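Local coordinates for protein putative oxidoreductase with NAD(P)-binding Rossmann-fold domain (Clostridium difficile, PDB 3UUW) that is probably an NAD(P)-dependent oxidoreductase of the GFO/IDH/MocA family, binding its dinucleotide through an N-terminal Rossmann-fold domain, at residues Lys5-Ile17 / Leu26-Thr39. Sequence-based numbering, arbitrary orientation.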
ATOM      1  N   LYS A   5     -41.877 -23.159   0.427  1.00 42.39           N
ATOM      2  CA  LYS A   5     -41.820 -21.976  -0.482  1.00 41.31           C
ATOM      3  C   LYS A   5     -42.078 -22.393  -1.912  1.00 39.50           C
ATOM      4  O   LYS A   5     -42.134 -23.584  -2.227  1.00 40.80           O
ATOM      5  CB  LYS A   5     -40.465 -21.288  -0.379  1.00 41.26           C
ATOM      6  CG  LYS A   5     -40.195 -20.743   1.001  1.00 43.03           C
ATOM      7  CD  LYS A   5     -38.732 -20.793   1.310  1.00 42.78           C
ATOM      8  CE  LYS A   5     -38.475 -20.583   2.773  1.00 44.68           C
ATOM      9  NZ  LYS A   5     -37.086 -21.019   3.110  1.00 44.09           N
ATOM     10  N   ASN A   6     -42.235 -21.398  -2.778  1.00 36.50           N
ATOM     11  CA  ASN A   6     -42.558 -21.632  -4.169  1.00 35.24           C
ATOM     12  C   ASN A   6     -41.484 -22.454  -4.874  1.00 31.25           C
ATOM     13  O   ASN A   6     -41.789 -23.433  -5.553  1.00 32.79           O
ATOM     14  CB  ASN A   6     -42.746 -20.281  -4.888  1.00 35.85           C
ATOM     15  CG  ASN A   6     -43.027 -20.426  -6.381  1.00 39.07           C
ATOM     16  OD1 ASN A   6     -42.430 -19.722  -7.216  1.00 45.37           O
ATOM     17  ND2 ASN A   6     -43.935 -21.327  -6.725  1.00 41.27           N
ATOM     18  N   ILE A   7     -40.228 -22.055  -4.726  1.00 26.03           N
ATOM     19  CA  ILE A   7     -39.168 -22.690  -5.479  1.00 22.88           C
ATOM     20  C   ILE A   7     -38.452 -23.789  -4.678  1.00 22.46           C
ATOM     21  O   ILE A   7     -38.007 -23.559  -3.563  1.00 22.06           O
ATOM     22  CB  ILE A   7     -38.142 -21.644  -5.977  1.00 21.15           C
ATOM     23  CG1 ILE A   7     -38.820 -20.655  -6.939  1.00 24.11           C
ATOM     24  CG2 ILE A   7     -36.941 -22.350  -6.634  1.00 23.53           C
ATOM     25  CD1 ILE A   7     -37.950 -19.487  -7.315  1.00 23.02           C
ATOM     26  N   LYS A   8     -38.346 -24.971  -5.285  1.00 22.03           N
ATOM     27  CA  LYS A   8     -37.689 -26.128  -4.692  1.00 22.55           C
ATOM     28  C   LYS A   8     -36.331 -26.312  -5.370  1.00 20.66           C
ATOM     29  O   LYS A   8     -36.254 -26.464  -6.586  1.00 21.26           O
ATOM     30  CB  LYS A   8     -38.540 -27.388  -4.884  1.00 22.67           C
ATOM     31  CG  LYS A   8     -39.926 -27.343  -4.209  1.00 28.24           C
ATOM     32  CD  LYS A   8     -40.676 -28.681  -4.324  1.00 32.18           C
ATOM     33  CE  LYS A   8     -40.253 -29.693  -3.241  1.00 37.61           C
ATOM     34  NZ  LYS A   8     -40.638 -31.133  -3.535  1.00 34.73           N
ATOM     35  N   MET A   9     -35.268 -26.310  -4.584  1.00 19.31           N
ATOM     36  CA  MET A   9     -33.913 -26.451  -5.123  1.00 18.55           C
ATOM     37  C   MET A   9     -33.228 -27.691  -4.576  1.00 19.10           C
ATOM     38  O   MET A   9     -33.390 -28.035  -3.397  1.00 19.19           O
ATOM     39  CB  MET A   9     -33.102 -25.187  -4.779  1.00 17.93           C
ATOM     40  CG  MET A   9     -31.643 -25.113  -5.288  1.00 19.23           C
ATOM     41  SD  MET A   9     -30.449 -26.019  -4.288  1.00 25.19           S
ATOM     42  CE  MET A   9     -30.390 -24.987  -2.830  1.00 26.03           C
ATOM     43  N   GLY A  10     -32.440 -28.337  -5.432  1.00 18.43           N
ATOM     44  CA  GLY A  10     -31.598 -29.450  -5.036  1.00 18.05           C
ATOM     45  C   GLY A  10     -30.189 -29.141  -5.488  1.00 18.74           C
ATOM     46  O   GLY A  10     -29.976 -28.317  -6.385  1.00 18.52           O
ATOM     47  N   MET A  11     -29.228 -29.834  -4.906  1.00 17.41           N
ATOM     48  CA  MET A  11     -27.837 -29.698  -5.288  1.00 17.86           C
ATOM     49  C   MET A  11     -27.292 -31.054  -5.687  1.00 17.91           C
ATOM     50  O   MET A  11     -27.527 -32.040  -4.991  1.00 19.30           O
ATOM     51  CB  MET A  11     -26.995 -29.132  -4.130  1.00 18.19           C
ATOM     52  CG  MET A  11     -25.549 -28.885  -4.500  1.00 15.62           C
ATOM     53  SD  MET A  11     -24.649 -28.001  -3.198  1.00 21.19           S
ATOM     54  CE  MET A  11     -25.377 -26.384  -3.305  1.00 21.44           C
ATOM     55  N   ILE A  12     -26.557 -31.094  -6.804  1.00 17.50           N
ATOM     56  CA  ILE A  12     -25.874 -32.301  -7.241  1.00 17.48           C
ATOM     57  C   ILE A  12     -24.381 -32.020  -7.317  1.00 18.96           C
ATOM     58  O   ILE A  12     -23.944 -31.087  -8.004  1.00 18.61           O
ATOM     59  CB  ILE A  12     -26.422 -32.805  -8.612  1.00 17.08           C
ATOM     60  CG1 ILE A  12     -27.858 -33.310  -8.442  1.00 17.68           C
ATOM     61  CG2 ILE A  12     -25.551 -33.881  -9.193  1.00 19.26           C
ATOM     62  CD1 ILE A  12     -28.577 -33.638  -9.760  1.00 19.82           C
ATOM     63  N   GLY A  13     -23.595 -32.860  -6.636  1.00 20.47           N
ATOM     64  CA  GLY A  13     -22.146 -32.700  -6.571  1.00 22.75           C
ATOM     65  C   GLY A  13     -21.824 -31.929  -5.312  1.00 24.01           C
ATOM     66  O   GLY A  13     -22.149 -30.745  -5.197  1.00 25.59           O
ATOM     67  N   LEU A  14     -21.260 -32.604  -4.324  1.00 23.49           N
ATOM     68  CA  LEU A  14     -20.944 -31.976  -3.054  1.00 22.92           C
ATOM     69  C   LEU A  14     -19.435 -31.985  -2.805  1.00 25.65           C
ATOM     70  O   LEU A  14     -18.987 -32.190  -1.674  1.00 29.94           O
ATOM     71  CB  LEU A  14     -21.696 -32.654  -1.930  1.00 22.93           C
ATOM     72  CG  LEU A  14     -23.223 -32.678  -2.055  1.00 22.63           C
ATOM     73  CD1 LEU A  14     -23.839 -33.556  -0.971  1.00 24.29           C
ATOM     74  CD2 LEU A  14     -23.775 -31.254  -1.999  1.00 23.84           C
ATOM     75  N   GLY A  15     -18.685 -31.689  -3.865  1.00 24.80           N
ATOM     76  CA  GLY A  15     -17.222 -31.622  -3.837  1.00 26.74           C
ATOM     77  C   GLY A  15     -16.680 -30.341  -3.212  1.00 26.13           C
ATOM     78  O   GLY A  15     -17.408 -29.586  -2.578  1.00 22.42           O
ATOM     79  N   SER A  16     -15.394 -30.082  -3.401  1.00 26.53           N
ATOM     80  CA  SER A  16     -14.767 -28.952  -2.707  1.00 27.18           C
ATOM     81  C   SER A  16     -15.369 -27.600  -3.126  1.00 24.18           C
ATOM     82  O   SER A  16     -15.574 -26.739  -2.288  1.00 22.16           O
ATOM     83  CB  SER A  16     -13.246 -28.974  -2.869  1.00 29.16           C
ATOM     84  OG  SER A  16     -12.874 -28.650  -4.193  1.00 32.91           O
ATOM     85  N   ILE A  17     -15.669 -27.424  -4.404  1.00 23.63           N
ATOM     86  CA  ILE A  17     -16.279 -26.178  -4.875  1.00 23.80           C
ATOM     87  C   ILE A  17     -17.680 -25.973  -4.286  1.00 21.81           C
ATOM     88  O   ILE A  17     -18.026 -24.887  -3.808  1.00 21.41           O
ATOM     89  CB  ILE A  17     -16.295 -26.134  -6.418  1.00 25.48           C
ATOM     90  CG1 ILE A  17     -14.858 -26.180  -6.960  1.00 29.32           C
ATOM     91  CG2 ILE A  17     -16.998 -24.923  -6.895  1.00 26.86           C
ATOM     92  CD1 ILE A  17     -13.955 -25.086  -6.421  1.00 34.24           C
ATOM     93  N   LEU A  26     -26.189 -21.134   0.118  1.00 20.47           N
ATOM     94  CA  LEU A  26     -27.470 -21.742  -0.188  1.00 19.26           C
ATOM     95  C   LEU A  26     -28.103 -22.453   0.997  1.00 19.26           C
ATOM     96  O   LEU A  26     -29.309 -22.648   1.007  1.00 18.45           O
ATOM     97  CB  LEU A  26     -27.351 -22.690  -1.387  1.00 19.27           C
ATOM     98  CG  LEU A  26     -27.016 -22.009  -2.716  1.00 19.12           C
ATOM     99  CD1 LEU A  26     -26.768 -23.076  -3.766  1.00 23.52           C
ATOM    100  CD2 LEU A  26     -28.142 -21.015  -3.144  1.00 20.40           C
ATOM    101  N   THR A  27     -27.296 -22.812   1.999  1.00 19.21           N
ATOM    102  CA  THR A  27     -27.828 -23.474   3.180  1.00 19.58           C
ATOM    103  C   THR A  27     -28.574 -22.525   4.104  1.00 22.18           C
ATOM    104  O   THR A  27     -29.240 -22.999   5.032  1.00 22.85           O
ATOM    105  CB  THR A  27     -26.747 -24.265   3.935  1.00 19.47           C
ATOM    106  OG1 THR A  27     -25.675 -23.392   4.266  1.00 20.52           O
ATOM    107  CG2 THR A  27     -26.245 -25.434   3.067  1.00 19.99           C
ATOM    108  N   LYS A  28     -28.428 -21.204   3.876  1.00 21.77           N
ATOM    109  CA  LYS A  28     -29.282 -20.179   4.495  1.00 22.08           C
ATOM    110  C   LYS A  28     -30.357 -19.979   3.420  1.00 21.96           C
ATOM    111  O   LYS A  28     -30.265 -19.111   2.528  1.00 20.76           O
ATOM    112  CB  LYS A  28     -28.511 -18.903   4.798  1.00 23.10           C
ATOM    113  CG  LYS A  28     -29.337 -17.865   5.507  1.00 26.73           C
ATOM    114  CD  LYS A  28     -28.540 -16.610   5.741  1.00 28.98           C
ATOM    115  CE  LYS A  28     -29.352 -15.614   6.496  1.00 35.43           C
ATOM    116  NZ  LYS A  28     -29.694 -16.105   7.845  1.00 41.46           N
ATOM    117  N   SER A  29     -31.347 -20.852   3.477  1.00 21.08           N
ATOM    118  CA  SER A  29     -32.283 -21.017   2.378  1.00 20.40           C
ATOM    119  C   SER A  29     -33.469 -20.093   2.509  1.00 21.84           C
ATOM    120  O   SER A  29     -34.536 -20.517   2.903  1.00 24.08           O
ATOM    121  CB  SER A  29     -32.705 -22.486   2.321  1.00 20.37           C
ATOM    122  OG  SER A  29     -31.548 -23.345   2.334  1.00 19.80           O
ATOM    123  N   GLU A  30     -33.260 -18.827   2.172  1.00 21.15           N
ATOM    124  CA  GLU A  30     -34.278 -17.778   2.366  1.00 23.13           C
ATOM    125  C   GLU A  30     -35.356 -17.693   1.289  1.00 24.15           C
ATOM    126  O   GLU A  30     -36.533 -17.437   1.598  1.00 27.23           O
ATOM    127  CB  GLU A  30     -33.598 -16.401   2.476  1.00 24.22           C
ATOM    128  CG  GLU A  30     -32.658 -16.218   3.644  1.00 28.67           C
ATOM    129  CD  GLU A  30     -32.076 -14.800   3.724  1.00 35.34           C
ATOM    130  OE1 GLU A  30     -32.137 -14.195   4.811  1.00 40.49           O
ATOM    131  OE2 GLU A  30     -31.577 -14.278   2.700  1.00 37.54           O
ATOM    132  N   ARG A  31     -34.966 -17.884   0.036  1.00 23.54           N
ATOM    133  CA  ARG A  31     -35.879 -17.665  -1.103  1.00 26.01           C
ATOM    134  C   ARG A  31     -36.299 -18.948  -1.819  1.00 24.39           C
ATOM    135  O   ARG A  31     -36.839 -18.908  -2.932  1.00 24.61           O
ATOM    136  CB  ARG A  31     -35.195 -16.751  -2.095  1.00 27.37           C
ATOM    137  CG  ARG A  31     -34.812 -15.372  -1.542  1.00 33.15           C
ATOM    138  CD  ARG A  31     -36.024 -14.519  -1.230  1.00 41.38           C
ATOM    139  NE  ARG A  31     -35.713 -13.084  -1.230  1.00 50.28           N
ATOM    140  CZ  ARG A  31     -35.075 -12.426  -0.256  1.00 53.33           C
ATOM    141  NH1 ARG A  31     -34.632 -13.059   0.833  1.00 54.99           N
ATOM    142  NH2 ARG A  31     -34.860 -11.121  -0.385  1.00 55.26           N
ATOM    143  N   PHE A  32     -36.038 -20.080  -1.192  1.00 22.06           N
ATOM    144  CA  PHE A  32     -36.363 -21.374  -1.766  1.00 21.62           C
ATOM    145  C   PHE A  32     -36.336 -22.417  -0.675  1.00 22.15           C
ATOM    146  O   PHE A  32     -35.856 -22.154   0.444  1.00 22.46           O
ATOM    147  CB  PHE A  32     -35.343 -21.769  -2.856  1.00 19.68           C
ATOM    148  CG  PHE A  32     -33.918 -21.722  -2.385  1.00 20.27           C
ATOM    149  CD1 PHE A  32     -33.372 -22.756  -1.644  1.00 20.35           C
ATOM    150  CD2 PHE A  32     -33.129 -20.609  -2.653  1.00 19.53           C
ATOM    151  CE1 PHE A  32     -32.073 -22.685  -1.176  1.00 20.11           C
ATOM    152  CE2 PHE A  32     -31.830 -20.531  -2.193  1.00 22.33           C
ATOM    153  CZ  PHE A  32     -31.302 -21.565  -1.444  1.00 19.52           C
ATOM    154  N   GLU A  33     -36.872 -23.591  -0.987  1.00 22.24           N
ATOM    155  CA  GLU A  33     -36.762 -24.739  -0.112  1.00 23.65           C
ATOM    156  C   GLU A  33     -35.591 -25.584  -0.604  1.00 22.29           C
ATOM    157  O   GLU A  33     -35.541 -25.922  -1.792  1.00 20.91           O
ATOM    158  CB  GLU A  33     -38.037 -25.578  -0.149  1.00 25.74           C
ATOM    159  CG  GLU A  33     -38.022 -26.737   0.827  1.00 30.20           C
ATOM    160  CD  GLU A  33     -39.232 -27.664   0.726  1.00 39.74           C
ATOM    161  OE1 GLU A  33     -40.060 -27.510  -0.198  1.00 43.06           O
ATOM    162  OE2 GLU A  33     -39.335 -28.566   1.587  1.00 45.63           O
ATOM    163  N   PHE A  34     -34.652 -25.910   0.291  1.00 21.00           N
ATOM    164  CA  PHE A  34     -33.500 -26.773  -0.034  1.00 21.34           C
ATOM    165  C   PHE A  34     -33.988 -28.221   0.163  1.00 22.67           C
ATOM    166  O   PHE A  34     -33.924 -28.784   1.258  1.00 22.49           O
ATOM    167  CB  PHE A  34     -32.292 -26.441   0.854  1.00 21.08           C
ATOM    168  CG  PHE A  34     -30.953 -26.850   0.269  1.00 20.39           C
ATOM    169  CD1 PHE A  34     -30.821 -27.970  -0.529  1.00 22.74           C
ATOM    170  CD2 PHE A  34     -29.820 -26.130   0.571  1.00 20.64           C
ATOM    171  CE1 PHE A  34     -29.566 -28.331  -1.051  1.00 19.79           C
ATOM    172  CE2 PHE A  34     -28.572 -26.490   0.068  1.00 22.26           C
ATOM    173  CZ  PHE A  34     -28.452 -27.595  -0.756  1.00 20.19           C
ATOM    174  N   VAL A  35     -34.522 -28.786  -0.913  1.00 21.87           N
ATOM    175  CA  VAL A  35     -35.160 -30.100  -0.877  1.00 23.32           C
ATOM    176  C   VAL A  35     -34.231 -31.249  -0.552  1.00 21.93           C
ATOM    177  O   VAL A  35     -34.615 -32.179   0.177  1.00 22.86           O
ATOM    178  CB  VAL A  35     -35.860 -30.375  -2.237  1.00 24.07           C
ATOM    179  CG1 VAL A  35     -36.308 -31.842  -2.357  1.00 27.32           C
ATOM    180  CG2 VAL A  35     -37.015 -29.425  -2.412  1.00 25.41           C
ATOM    181  N   GLY A  36     -33.020 -31.203  -1.092  1.00 20.34           N
ATOM    182  CA  GLY A  36     -32.075 -32.277  -0.876  1.00 19.94           C
ATOM    183  C   GLY A  36     -30.824 -32.149  -1.695  1.00 18.53           C
ATOM    184  O   GLY A  36     -30.658 -31.205  -2.472  1.00 18.10           O
ATOM    185  N   ALA A  37     -29.944 -33.133  -1.538  1.00 19.90           N
ATOM    186  CA  ALA A  37     -28.689 -33.121  -2.240  1.00 18.87           C
ATOM    187  C   ALA A  37     -28.233 -34.545  -2.547  1.00 21.00           C
ATOM    188  O   ALA A  37     -28.564 -35.480  -1.827  1.00 22.21           O
ATOM    189  CB  ALA A  37     -27.617 -32.389  -1.404  1.00 20.03           C
ATOM    190  N   PHE A  38     -27.481 -34.679  -3.629  1.00 20.47           N
ATOM    191  CA  PHE A  38     -26.932 -35.944  -4.048  1.00 21.53           C
ATOM    192  C   PHE A  38     -25.501 -35.729  -4.468  1.00 22.50           C
ATOM    193  O   PHE A  38     -25.161 -34.709  -5.087  1.00 20.29           O
ATOM    194  CB  PHE A  38     -27.706 -36.533  -5.240  1.00 22.18           C
ATOM    195  CG  PHE A  38     -26.972 -37.674  -5.914  1.00 22.09           C
ATOM    196  CD1 PHE A  38     -27.028 -38.953  -5.393  1.00 23.50           C
ATOM    197  CD2 PHE A  38     -26.150 -37.438  -7.006  1.00 23.46           C
ATOM    198  CE1 PHE A  38     -26.314 -39.985  -5.984  1.00 23.10           C
ATOM    199  CE2 PHE A  38     -25.444 -38.450  -7.602  1.00 26.99           C
ATOM    200  CZ  PHE A  38     -25.522 -39.728  -7.097  1.00 24.59           C
ATOM    201  N   THR A  39     -24.670 -36.696  -4.093  1.00 22.13           N
ATOM    202  CA  THR A  39     -23.318 -36.829  -4.603  1.00 23.58           C
ATOM    203  C   THR A  39     -23.043 -38.355  -4.651  1.00 23.77           C
ATOM    204  O   THR A  39     -23.582 -39.104  -3.844  1.00 22.71           O
ATOM    205  CB  THR A  39     -22.292 -35.990  -3.795  1.00 23.59           C
ATOM    206  OG1 THR A  39     -21.118 -35.776  -4.590  1.00 24.75           O
ATOM    207  CG2 THR A  39     -21.911 -36.652  -2.461  1.00 23.38           C
TER
HETATM  208  O   HOH W   1     -39.473 -19.673  -3.441  1.00 29.65           O
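Met9 and Phe34 form the tight heart of this contact, in which parallel strands 8-12 and 33-38 are joined side by side through helix 16-26, the first beta-alpha-beta unit of a Rossmann fold. The methionine turns back on itself at chi2 (-80°) and chi3, which brings its methyl down over the middle of the Phe34 ring: CE lies 3.5 Å from the ring centroid, almost on the normal, a CH-pi contact. SD follows over the same face, while CE also presses obliquely on Phe32, 3.3 Å from its CE1. Leu26, at the end of the helix, closes this layer by setting CD1 3.6 Å from Met11 CE.

Backbone bonds tie the strands from Ile7 to Gly13, yet the pairing slips at Val35. Met9 O receives Val35 N at a bent 143°, and Met11 N then turns to Gly36 O, so the strand takes an extra residue between Phe34 and Ala37.

The face carrying Lys8 and Glu33 is more open to solvent toward the start of the strands. There the two side chains run alongside each other, but Lys8 NZ stays 5.0 Å from Glu33 OE1 and bonds instead to the carbonyl of Lys66; Lys8 CE presses on Val35 CG2 at 3.4 Å, a close fit even on this more open side. Near the start of the chain, where Lys5 itself is exposed, its NZ gives hydrogen bonds to Ser29 O (2.6 Å) and Phe32 O, the latter approached from above the carbonyl plane, and a water bridges Ile7 N to Arg31 O. Arg53 and Lys47 of the second subunit also hold Ser29 and Glu30.

Beyond Ile12, Gly13 and Gly15 are consistent with the glycine-rich dinucleotide-binding turn. The chemistry thus divides the work: sulfur, methyl and aromatic groups fill the buried side beneath the helix, whereas main-chain carbonyls take the lysine N-H groups at the more exposed end, with Glu33 probably adding a weaker, unbonded attraction.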